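Local coordinates for protein SusD homolog (Bacteroides thetaiotaomicron VPI-5482, PDB 3IHV) that probably binds glycans at the cell surface as a SusD-family protein of the outer membrane, at residues Thr114-Glu119 / Tyr172-Pro178; Ile280-Val286 / Thr367-Ile373; Asn409-Pro415 / Leu446-Arg452. One frame throughout, in Å; residues are numbered along the deposited sequence.

Contact 1. Residues Thr114-Glu119 / Tyr172-Pro178; sequences TLYIAE and YACDILP
Two helical segments cross nearly antiparallel. The axes of 114-119 and 172-176 approach to 8.7 Å at a signed angle of -149°. The CA atoms pair Leu115 with Leu177 (5.7 Å) and Ala118 with Ala173 (4.4 Å). The second helix ends at Ile176; Leu177 (phi/psi -72/141) is the first residue beyond it, and Pro178 follows in extended form. Thr114 O lies 3.3 Å from Ile176 CG2. Leu115 (m, t) sets CD2 3.8 Å from both Ile176 CG2 and Pro178 CD. Ile117 CG2 meets Tyr172 CE1 at 3.6 Å; Tyr172 has chi1 t. Ala118 CB points toward the other helix and touches Leu177 CG at 3.5 Å and Ile176 CG2 at 3.6 Å, while Ala118 O is 3.5 Å from Ala173 CB. Glu119 CG reaches Leu177 CD2 at 3.9 Å, and its carboxylate turns to Tyr28, Arg186 and Arg192. Antiparallel packing of helices 107-135 and 159-176, with Ala118 and Ala173 at the close approach, is consistent with the TPR-like helical part of SusD-family proteins.

Contact 2. Residues Ile280-Val286 / Thr367-Ile373; sequences IGKWNGV and TPAKWDI
Two type I beta turns, Lys282-Gly285 and Ala369-Asp372, pack together through backbone and side-chain contacts and two bridging waters. The second turn joins edge strand 367-368 of a small antiparallel sheet to helix 373-376. The CA atoms of Gly281 and Trp371 are 4.4 Å apart, and those of Val286 and Asp372 5.4 Å.

Thr367 (chi1 p) is extended; its CB lies 3.3 Å from Gly285 O, and OG1 donates to Pro368 O (2.9 Å). Pro368 CG meets Asn284 O at 3.7 Å. Pro368 O is 3.5 Å from Val286 CG2. At Ala369 the chain turns, with a weak bond from Asp372 N to Ala369 O (3.3 Å).

Trp371 (chi1 m, chi2 -81°) points toward 280-286. Ile280 CG2 makes a CH-pi contact over the face of the five-membered ring of Trp371, 3.8 Å from its centroid. Trp371 O is 3.2 Å from Gly281 CA; a CB on Gly281 (phi 78°) would clash there. Asn284 OD1 accepts from Gly281 N (2.8 Å), tying Asn284 back to the residue before the turn.

Asp372 (chi1 t) is the N-cap of the helix. Asp372 OD1 accepts from Lys375 N, and OD2 is hydrogen-bonded to the OH groups of Tyr328 and Tyr330. Asp372 CB touches Val286 CG2 at 3.7 Å. Ile373 (m, t) sends CD1 to within 3.5 Å of Lys282 CD.

Water 2 donates to Asn284 O (2.9 Å) and weakly to Pro368 O (3.0 Å), and accepts from Trp371 N (3.0 Å). Water 1 donates to Gly281 O (2.8 Å) and accepts from Val286 N and Ile373 N, both at 3.1 Å.

Contact 3. Residues Asn409-Pro415 / Leu446-Arg452; sequences NEWKHGP and LDETSFR
A capping box starts helix 448-463 beside the C-terminal end of helix 397-412. Asp447 OD1 accepts from Ser450 N (2.9 Å), and Asp447 N donates to Ser450 OG (2.9 Å). Helix 397-412 ends at Lys412, and His413 (phi/psi 58/54) leaves it with positive phi. Gly414 (146/151) follows, its N bonded to Asn409 O at 3.1 Å and its CA 4.0 Å from that of Glu448. Asn409 (chi1 t) gives ND2 to Glu448 O (3.1 Å), an oxygen that also accepts from Arg452 N (3.1 Å). Glu410 (m, m) forms a two-pronged salt bridge: Arg452 NE to Glu410 OE2 and Arg452 NH2 to Glu410 OE1, both 2.9 Å. Arg452 NH2 also bonds Glu448 OE2 (2.9 Å), so one arginine balances two carboxylates. Pro415 and Phe451 make the apolar part: Pro415 CB forms a CH-pi contact over the Phe451 ring face, 3.5 Å from the ring centroid, and helix 417-430 borders that ring. Water 3 accepts from Glu448 N at 2.8 Å and donates to His413 O at 3.3 Å.

In the fold
The three contacts follow one another along the chain, each closing before the next opens. They are widely spaced: their centres are 34 to 35 Å apart, and their nearest atoms about 16 to 20 Å. Contact 1 belongs to the N-terminal helical part and joins helices 107-135 and 159-176. Contacts 2 and 3 both fall in the C-terminal SusD-family region. Contacts 1 and 2 lie on opposite sides of the chain's centre. Contact 2 is buried and mostly loop, and includes the outer strand 367-368 of a three-stranded antiparallel sheet. Contact 3 lies at the surface, where helices 397-412 and 448-463 meet. The single chain thus combines helix packing with a loop-rich part, as in other SusD-family proteins.

Contact 1. Residues Thr114-Glu119 / Tyr172-Pro178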
loop_
_atom_site.group_PDB
_atom_site.type_symbol
_atom_site.label_atom_id
_atom_site.label_comp_id
_atom_site.label_asym_id
_atom_site.label_seq_id
_atom_site.Cartn_x
_atom_site.Cartn_y
_atom_site.Cartn_z
ATOM N N THR A 114 -24.535 7.427 -11.243
ATOM C CA THR A 114 -24.445 6.129 -10.579
ATOM C C THR A 114 -22.990 5.651 -10.512
ATOM O O THR A 114 -22.555 5.087 -9.512
ATOM C CB THR A 114 -25.357 5.043 -11.211
ATOM O OG1 THR A 114 -24.944 4.735 -12.556
ATOM C CG2 THR A 114 -26.821 5.504 -11.181
ATOM N N LEU A 115 -22.242 5.888 -11.577
ATOM C CA LEU A 115 -20.820 5.542 -11.553
ATOM C C LEU A 115 -20.103 6.336 -10.455
ATOM O O LEU A 115 -19.309 5.784 -9.692
ATOM C CB LEU A 115 -20.167 5.792 -12.915
ATOM C CG LEU A 115 -20.726 5.057 -14.119
ATOM C CD1 LEU A 115 -19.735 5.159 -15.308
ATOM C CD2 LEU A 115 -21.035 3.596 -13.780
ATOM N N TYR A 116 -20.401 7.628 -10.366
ATOM C CA TYR A 116 -19.773 8.477 -9.364
ATOM C C TYR A 116 -20.148 8.074 -7.947
ATOM O O TYR A 116 -19.295 8.157 -7.052
ATOM C CB TYR A 116 -20.064 9.980 -9.603
ATOM C CG TYR A 116 -19.703 10.534 -10.956
ATOM C CD1 TYR A 116 -18.816 9.892 -11.807
ATOM C CD2 TYR A 116 -20.233 11.735 -11.369
ATOM C CE1 TYR A 116 -18.532 10.432 -13.044
ATOM C CE2 TYR A 116 -19.910 12.288 -12.564
ATOM C CZ TYR A 116 -19.061 11.636 -13.396
ATOM O OH TYR A 116 -18.793 12.217 -14.620
ATOM N N ILE A 117 -21.401 7.623 -7.744
ATOM C CA ILE A 117 -21.852 7.090 -6.473
ATOM C C ILE A 117 -21.012 5.879 -6.142
ATOM O O ILE A 117 -20.531 5.732 -5.012
ATOM C CB ILE A 117 -23.374 6.739 -6.492
ATOM C CG1 ILE A 117 -24.207 8.037 -6.492
ATOM C CG2 ILE A 117 -23.756 5.829 -5.291
ATOM C CD1 ILE A 117 -25.691 7.862 -6.937
ATOM N N ALA A 118 -20.809 5.012 -7.137
ATOM C CA ALA A 118 -20.015 3.816 -6.941
ATOM C C ALA A 118 -18.566 4.152 -6.559
ATOM O O ALA A 118 -17.969 3.485 -5.705
ATOM C CB ALA A 118 -20.057 2.943 -8.249
ATOM N N GLU A 119 -17.973 5.127 -7.241
ATOM C CA GLU A 119 -16.599 5.589 -6.952
ATOM C C GLU A 119 -16.480 6.139 -5.551
ATOM O O GLU A 119 -15.536 5.811 -4.836
ATOM C CB GLU A 119 -16.123 6.636 -7.959
ATOM C CG GLU A 119 -15.980 6.098 -9.367
ATOM C CD GLU A 119 -15.492 7.160 -10.317
ATOM O OE1 GLU A 119 -14.404 7.723 -10.031
ATOM O OE2 GLU A 119 -16.177 7.450 -11.335
ATOM N N TYR A 172 -21.670 -2.606 -3.921
ATOM C CA TYR A 172 -22.329 -1.673 -4.824
ATOM C C TYR A 172 -21.380 -1.249 -5.972
ATOM O O TYR A 172 -21.782 -1.245 -7.121
ATOM C CB TYR A 172 -22.797 -0.423 -4.073
ATOM C CG TYR A 172 -23.533 0.578 -4.929
ATOM C CD1 TYR A 172 -22.847 1.524 -5.679
ATOM C CD2 TYR A 172 -24.927 0.608 -4.953
ATOM C CE1 TYR A 172 -23.527 2.477 -6.448
ATOM C CE2 TYR A 172 -25.616 1.553 -5.732
ATOM C CZ TYR A 172 -24.907 2.484 -6.457
ATOM O OH TYR A 172 -25.574 3.391 -7.210
ATOM N N ALA A 173 -20.120 -0.938 -5.661
ATOM C CA ALA A 173 -19.147 -0.513 -6.698
ATOM C C ALA A 173 -18.878 -1.662 -7.685
ATOM O O ALA A 173 -18.791 -1.424 -8.886
ATOM C CB ALA A 173 -17.852 0.032 -6.052
ATOM N N CYS A 174 -18.813 -2.898 -7.192
ATOM C CA CYS A 174 -18.673 -4.057 -8.068
ATOM C C CYS A 174 -19.863 -4.170 -9.022
ATOM O O CYS A 174 -19.692 -4.528 -10.187
ATOM C CB CYS A 174 -18.578 -5.369 -7.282
ATOM S SG CYS A 174 -17.019 -5.543 -6.334
ATOM N N ASP A 175 -21.061 -3.901 -8.520
ATOM C CA ASP A 175 -22.279 -4.042 -9.328
ATOM C C ASP A 175 -22.382 -2.940 -10.373
ATOM O O ASP A 175 -22.772 -3.187 -11.522
ATOM C CB ASP A 175 -23.542 -3.953 -8.450
ATOM C CG ASP A 175 -23.751 -5.157 -7.536
ATOM O OD1 ASP A 175 -23.116 -6.193 -7.755
ATOM O OD2 ASP A 175 -24.574 -5.046 -6.601
ATOM N N ILE A 176 -22.077 -1.713 -9.976
ATOM C CA ILE A 176 -22.328 -0.556 -10.846
ATOM C C ILE A 176 -21.202 -0.168 -11.823
ATOM O O ILE A 176 -21.484 0.159 -12.956
ATOM C CB ILE A 176 -22.771 0.662 -9.988
ATOM C CG1 ILE A 176 -24.274 0.581 -9.690
ATOM C CG2 ILE A 176 -22.552 2.014 -10.722
ATOM C CD1 ILE A 176 -24.778 -0.612 -8.962
ATOM N N LEU A 177 -19.950 -0.278 -11.388
ATOM C CA LEU A 177 -18.828 0.198 -12.205
ATOM C C LEU A 177 -18.551 -0.684 -13.409
ATOM O O LEU A 177 -18.652 -1.880 -13.320
ATOM C CB LEU A 177 -17.560 0.328 -11.355
ATOM C CG LEU A 177 -17.609 1.417 -10.276
ATOM C CD1 LEU A 177 -16.440 1.221 -9.333
ATOM C CD2 LEU A 177 -17.587 2.847 -10.878
ATOM N N PRO A 178 -18.215 -0.078 -14.548
ATOM C CA PRO A 178 -17.768 -0.920 -15.656
ATOM C C PRO A 178 -16.312 -1.300 -15.392
ATOM O O PRO A 178 -15.655 -0.682 -14.568
ATOM C CB PRO A 178 -17.781 0.046 -16.841
ATOM C CG PRO A 178 -17.465 1.384 -16.213
ATOM C CD PRO A 178 -18.205 1.347 -14.891
#

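Contact 2. Residues Ile280-Val286 / Thr367-Ile373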
loop_
_atom_site.group_PDB
_atom_site.type_symbol
_atom_site.label_atom_id
_atom_site.label_comp_id
_atom_site.label_asym_id
_atom_site.label_seq_id
_atom_site.Cartn_x
_atom_site.Cartn_y
_atom_site.Cartn_z
ATOM N N ILE A 280 7.127 9.614 -2.738
ATOM C CA ILE A 280 7.452 8.314 -3.341
ATOM C C ILE A 280 8.694 8.489 -4.212
ATOM O O ILE A 280 8.818 9.475 -4.967
ATOM C CB ILE A 280 6.283 7.719 -4.149
ATOM C CG1 ILE A 280 4.910 7.826 -3.421
ATOM C CG2 ILE A 280 6.622 6.286 -4.562
ATOM C CD1 ILE A 280 4.825 7.272 -1.983
ATOM N N GLY A 281 9.656 7.587 -4.072
ATOM C CA GLY A 281 10.958 7.738 -4.729
ATOM C C GLY A 281 11.888 8.726 -4.009
ATOM O O GLY A 281 13.032 8.926 -4.417
ATOM N N LYS A 282 11.406 9.345 -2.925
ATOM C CA LYS A 282 12.205 10.286 -2.161
ATOM C C LYS A 282 12.558 9.634 -0.837
ATOM O O LYS A 282 13.669 9.144 -0.661
ATOM C CB LYS A 282 11.439 11.617 -1.979
ATOM C CG LYS A 282 10.932 12.218 -3.321
ATOM C CD LYS A 282 12.029 12.452 -4.328
ATOM C CE LYS A 282 12.897 13.636 -3.990
ATOM N NZ LYS A 282 13.942 14.165 -5.009
ATOM N N TRP A 283 11.588 9.542 0.068
ATOM C CA TRP A 283 11.824 8.954 1.365
ATOM C C TRP A 283 12.084 7.442 1.252
ATOM O O TRP A 283 12.835 6.856 2.043
ATOM C CB TRP A 283 10.607 9.212 2.257
ATOM C CG TRP A 283 10.918 9.375 3.710
ATOM C CD1 TRP A 283 11.155 10.552 4.349
ATOM C CD2 TRP A 283 10.970 8.351 4.722
ATOM N NE1 TRP A 283 11.358 10.334 5.687
ATOM C CE2 TRP A 283 11.236 8.992 5.946
ATOM C CE3 TRP A 283 10.816 6.969 4.710
ATOM C CZ2 TRP A 283 11.374 8.288 7.142
ATOM C CZ3 TRP A 283 10.939 6.287 5.890
ATOM C CH2 TRP A 283 11.203 6.952 7.094
ATOM N N ASN A 284 11.483 6.816 0.245
ATOM C CA ASN A 284 11.698 5.389 0.007
ATOM C C ASN A 284 12.405 5.167 -1.325
ATOM O O ASN A 284 12.256 4.128 -1.963
ATOM C CB ASN A 284 10.387 4.626 0.058
ATOM C CG ASN A 284 9.472 4.957 -1.104
ATOM O OD1 ASN A 284 9.653 6.008 -1.776
ATOM N ND2 ASN A 284 8.497 4.105 -1.346
ATOM N N GLY A 285 13.166 6.156 -1.754
ATOM C CA GLY A 285 13.875 6.050 -3.007
ATOM C C GLY A 285 15.225 5.369 -2.896
ATOM O O GLY A 285 15.565 4.761 -1.872
ATOM N N VAL A 286 16.010 5.536 -3.959
ATOM C CA VAL A 286 17.397 5.119 -3.977
ATOM C C VAL A 286 18.149 6.319 -3.446
ATOM O O VAL A 286 17.832 7.449 -3.825
ATOM C CB VAL A 286 17.851 4.764 -5.404
ATOM C CG1 VAL A 286 19.366 4.571 -5.442
ATOM C CG2 VAL A 286 17.131 3.496 -5.860
ATOM N N THR A 367 18.316 -0.128 -0.388
ATOM C CA THR A 367 16.994 0.487 -0.415
ATOM C C THR A 367 16.110 -0.237 -1.432
ATOM O O THR A 367 16.576 -1.106 -2.176
ATOM C CB THR A 367 17.084 1.967 -0.859
ATOM O OG1 THR A 367 17.609 2.036 -2.216
ATOM C CG2 THR A 367 17.993 2.759 0.082
ATOM N N PRO A 368 14.827 0.118 -1.467
ATOM C CA PRO A 368 14.064 -0.369 -2.615
ATOM C C PRO A 368 14.631 0.276 -3.889
ATOM O O PRO A 368 15.251 1.351 -3.827
ATOM C CB PRO A 368 12.641 0.174 -2.337
ATOM C CG PRO A 368 12.632 0.581 -0.869
ATOM C CD PRO A 368 14.013 0.896 -0.522
ATOM N N ALA A 369 14.432 -0.376 -5.040
ATOM C CA ALA A 369 14.831 0.167 -6.340
ATOM C C ALA A 369 13.613 0.439 -7.222
ATOM O O ALA A 369 13.741 0.951 -8.322
ATOM C CB ALA A 369 15.772 -0.785 -7.055
ATOM N N LYS A 370 12.417 0.102 -6.739
ATOM C CA LYS A 370 11.182 0.282 -7.512
ATOM C C LYS A 370 10.906 1.734 -7.883
ATOM O O LYS A 370 10.284 2.000 -8.909
ATOM C CB LYS A 370 10.009 -0.268 -6.728
ATOM C CG LYS A 370 10.075 -1.772 -6.609
ATOM C CD LYS A 370 8.924 -2.373 -5.825
ATOM C CE LYS A 370 8.892 -3.898 -6.015
ATOM N NZ LYS A 370 7.818 -4.669 -5.268
ATOM N N TRP A 371 11.319 2.650 -7.011
ATOM C CA TRP A 371 11.081 4.078 -7.215
ATOM C C TRP A 371 12.389 4.859 -7.409
ATOM O O TRP A 371 12.552 5.975 -6.921
ATOM C CB TRP A 371 10.140 4.651 -6.130
ATOM C CG TRP A 371 8.905 3.800 -6.024
ATOM C CD1 TRP A 371 7.810 3.848 -6.841
ATOM C CD2 TRP A 371 8.688 2.688 -5.127
ATOM N NE1 TRP A 371 6.922 2.841 -6.508
ATOM C CE2 TRP A 371 7.416 2.149 -5.436
ATOM C CE3 TRP A 371 9.394 2.166 -4.038
ATOM C CZ2 TRP A 371 6.870 1.060 -4.749
ATOM C CZ3 TRP A 371 8.857 1.072 -3.347
ATOM C CH2 TRP A 371 7.587 0.550 -3.699
ATOM N N ASP A 372 13.292 4.257 -8.190
ATOM C CA ASP A 372 14.527 4.881 -8.581
ATOM C C ASP A 372 14.270 5.986 -9.640
ATOM O O ASP A 372 14.154 5.728 -10.857
ATOM C CB ASP A 372 15.472 3.824 -9.112
ATOM C CG ASP A 372 16.815 4.383 -9.465
ATOM O OD1 ASP A 372 16.916 5.622 -9.718
ATOM O OD2 ASP A 372 17.742 3.576 -9.544
ATOM N N ILE A 373 14.155 7.212 -9.150
ATOM C CA ILE A 373 13.880 8.365 -10.007
ATOM C C ILE A 373 14.970 8.568 -11.103
ATOM O O ILE A 373 14.635 8.798 -12.257
ATOM C CB ILE A 373 13.664 9.646 -9.159
ATOM C CG1 ILE A 373 12.368 9.529 -8.362
ATOM C CG2 ILE A 373 13.659 10.883 -10.042
ATOM C CD1 ILE A 373 12.099 10.700 -7.395
HETATM O O HOH W 1 14.737 7.436 -6.109
HETATM O O HOH W 2 12.972 3.110 -4.546
#

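Contact 3. Residues Asn409-Pro415 / Leu446-Arg452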
loop_
_atom_site.group_PDB
_atom_site.type_symbol
_atom_site.label_atom_id
_atom_site.label_comp_id
_atom_site.label_asym_id
_atom_site.label_seq_id
_atom_site.Cartn_x
_atom_site.Cartn_y
_atom_site.Cartn_z
ATOM N N ASN A 409 -6.672 -21.801 -1.042
ATOM C CA ASN A 409 -5.970 -22.797 -0.219
ATOM C C ASN A 409 -6.538 -22.803 1.180
ATOM O O ASN A 409 -6.701 -23.861 1.767
ATOM C CB ASN A 409 -4.475 -22.480 -0.211
ATOM C CG ASN A 409 -3.673 -23.452 0.596
ATOM O OD1 ASN A 409 -3.723 -24.655 0.363
ATOM N ND2 ASN A 409 -2.865 -22.928 1.515
ATOM N N GLU A 410 -6.879 -21.625 1.704
ATOM C CA GLU A 410 -7.444 -21.560 3.044
ATOM C C GLU A 410 -8.840 -22.179 3.081
ATOM O O GLU A 410 -9.177 -22.991 3.961
ATOM C CB GLU A 410 -7.530 -20.112 3.528
ATOM C CG GLU A 410 -6.221 -19.397 3.699
ATOM C CD GLU A 410 -5.299 -19.978 4.784
ATOM O OE1 GLU A 410 -5.786 -20.706 5.704
ATOM O OE2 GLU A 410 -4.082 -19.673 4.685
ATOM N N TRP A 411 -9.672 -21.813 2.106
ATOM C CA TRP A 411 -11.043 -22.350 2.063
ATOM C C TRP A 411 -11.132 -23.863 1.812
ATOM O O TRP A 411 -11.845 -24.598 2.542
ATOM C CB TRP A 411 -11.823 -21.557 1.024
ATOM C CG TRP A 411 -13.094 -22.075 0.618
ATOM C CD1 TRP A 411 -14.029 -22.705 1.388
ATOM C CD2 TRP A 411 -13.675 -21.929 -0.682
ATOM N NE1 TRP A 411 -15.114 -23.017 0.627
ATOM C CE2 TRP A 411 -14.933 -22.536 -0.642
ATOM C CE3 TRP A 411 -13.244 -21.330 -1.870
ATOM C CZ2 TRP A 411 -15.776 -22.601 -1.760
ATOM C CZ3 TRP A 411 -14.059 -21.391 -2.984
ATOM C CH2 TRP A 411 -15.330 -22.009 -2.915
ATOM N N LYS A 412 -10.386 -24.324 0.812
ATOM C CA LYS A 412 -10.390 -25.727 0.425
ATOM C C LYS A 412 -9.418 -26.590 1.208
ATOM O O LYS A 412 -9.426 -27.801 1.018
ATOM C CB LYS A 412 -9.994 -25.852 -1.041
ATOM C CG LYS A 412 -10.716 -24.933 -2.032
ATOM C CD LYS A 412 -12.075 -25.344 -2.297
ATOM C CE LYS A 412 -12.579 -24.666 -3.578
ATOM N NZ LYS A 412 -13.972 -25.095 -3.867
ATOM N N HIS A 413 -8.600 -25.985 2.067
ATOM C CA HIS A 413 -7.592 -26.707 2.845
ATOM C C HIS A 413 -6.629 -27.467 1.944
ATOM O O HIS A 413 -6.402 -28.647 2.105
ATOM C CB HIS A 413 -8.289 -27.653 3.830
ATOM C CG HIS A 413 -9.254 -26.938 4.715
ATOM N ND1 HIS A 413 -8.848 -25.992 5.632
ATOM C CD2 HIS A 413 -10.599 -27.013 4.815
ATOM C CE1 HIS A 413 -9.908 -25.512 6.258
ATOM N NE2 HIS A 413 -10.980 -26.120 5.785
ATOM N N GLY A 414 -6.034 -26.754 1.007
ATOM C CA GLY A 414 -5.125 -27.366 0.056
ATOM C C GLY A 414 -5.250 -26.656 -1.276
ATOM O O GLY A 414 -6.305 -26.123 -1.592
ATOM N N PRO A 415 -4.174 -26.641 -2.054
ATOM C CA PRO A 415 -4.271 -25.947 -3.328
ATOM C C PRO A 415 -4.964 -26.763 -4.406
ATOM O O PRO A 415 -4.845 -27.981 -4.437
ATOM C CB PRO A 415 -2.823 -25.732 -3.700
ATOM C CG PRO A 415 -2.121 -26.947 -3.087
ATOM C CD PRO A 415 -2.818 -27.148 -1.787
ATOM N N LEU A 446 2.359 -29.831 -3.202
ATOM C CA LEU A 446 2.331 -29.050 -1.954
ATOM C C LEU A 446 0.999 -29.276 -1.256
ATOM O O LEU A 446 -0.043 -29.548 -1.910
ATOM C CB LEU A 446 2.520 -27.573 -2.230
ATOM C CG LEU A 446 3.826 -27.112 -2.857
ATOM C CD1 LEU A 446 3.721 -25.677 -3.280
ATOM C CD2 LEU A 446 5.007 -27.304 -1.906
ATOM N N ASP A 447 1.003 -29.191 0.075
ATOM C CA ASP A 447 -0.237 -29.349 0.814
ATOM C C ASP A 447 -0.673 -28.027 1.398
ATOM O O ASP A 447 -0.099 -26.971 1.115
ATOM C CB ASP A 447 -0.103 -30.449 1.889
ATOM C CG ASP A 447 0.864 -30.067 3.033
ATOM O OD1 ASP A 447 1.496 -28.969 3.026
ATOM O OD2 ASP A 447 1.005 -30.887 3.957
ATOM N N GLU A 448 -1.709 -28.050 2.207
ATOM C CA GLU A 448 -2.192 -26.794 2.761
ATOM C C GLU A 448 -1.121 -25.945 3.427
ATOM O O GLU A 448 -1.032 -24.736 3.191
ATOM C CB GLU A 448 -3.341 -27.050 3.723
ATOM C CG GLU A 448 -3.883 -25.760 4.363
ATOM C CD GLU A 448 -5.002 -26.038 5.317
ATOM O OE1 GLU A 448 -5.454 -27.197 5.365
ATOM O OE2 GLU A 448 -5.409 -25.121 6.034
ATOM N N THR A 449 -0.299 -26.576 4.244
ATOM C CA THR A 449 0.736 -25.851 4.968
ATOM C C THR A 449 1.847 -25.328 4.099
ATOM O O THR A 449 2.236 -24.163 4.217
ATOM C CB THR A 449 1.345 -26.753 6.019
ATOM O OG1 THR A 449 0.293 -27.142 6.906
ATOM C CG2 THR A 449 2.453 -26.006 6.792
ATOM N N SER A 450 2.365 -26.180 3.219
ATOM C CA SER A 450 3.467 -25.766 2.383
ATOM C C SER A 450 3.036 -24.784 1.301
ATOM O O SER A 450 3.809 -23.908 0.908
ATOM C CB SER A 450 4.216 -26.986 1.823
ATOM O OG SER A 450 3.393 -27.794 0.983
ATOM N N PHE A 451 1.806 -24.915 0.805
ATOM C CA PHE A 451 1.320 -23.937 -0.184
ATOM C C PHE A 451 1.123 -22.582 0.488
ATOM O O PHE A 451 1.477 -21.524 -0.071
ATOM C CB PHE A 451 0.034 -24.431 -0.820
ATOM C CG PHE A 451 -0.367 -23.633 -2.003
ATOM C CD1 PHE A 451 0.079 -23.987 -3.268
ATOM C CD2 PHE A 451 -1.219 -22.548 -1.853
ATOM C CE1 PHE A 451 -0.316 -23.248 -4.392
ATOM C CE2 PHE A 451 -1.632 -21.819 -2.945
ATOM C CZ PHE A 451 -1.171 -22.158 -4.218
ATOM N N ARG A 452 0.613 -22.610 1.704
ATOM C CA ARG A 452 0.442 -21.396 2.487
ATOM C C ARG A 452 1.782 -20.663 2.656
ATOM O O ARG A 452 1.878 -19.437 2.438
ATOM C CB ARG A 452 -0.163 -21.724 3.836
ATOM C CG ARG A 452 -0.269 -20.455 4.734
ATOM C CD ARG A 452 -0.781 -20.746 6.107
ATOM N NE ARG A 452 -2.137 -21.224 6.094
ATOM C CZ ARG A 452 -2.529 -22.450 6.418
ATOM N NH1 ARG A 452 -1.669 -23.388 6.811
ATOM N NH2 ARG A 452 -3.800 -22.752 6.324
HETATM O O HOH W 3 -3.532 -30.188 2.570
#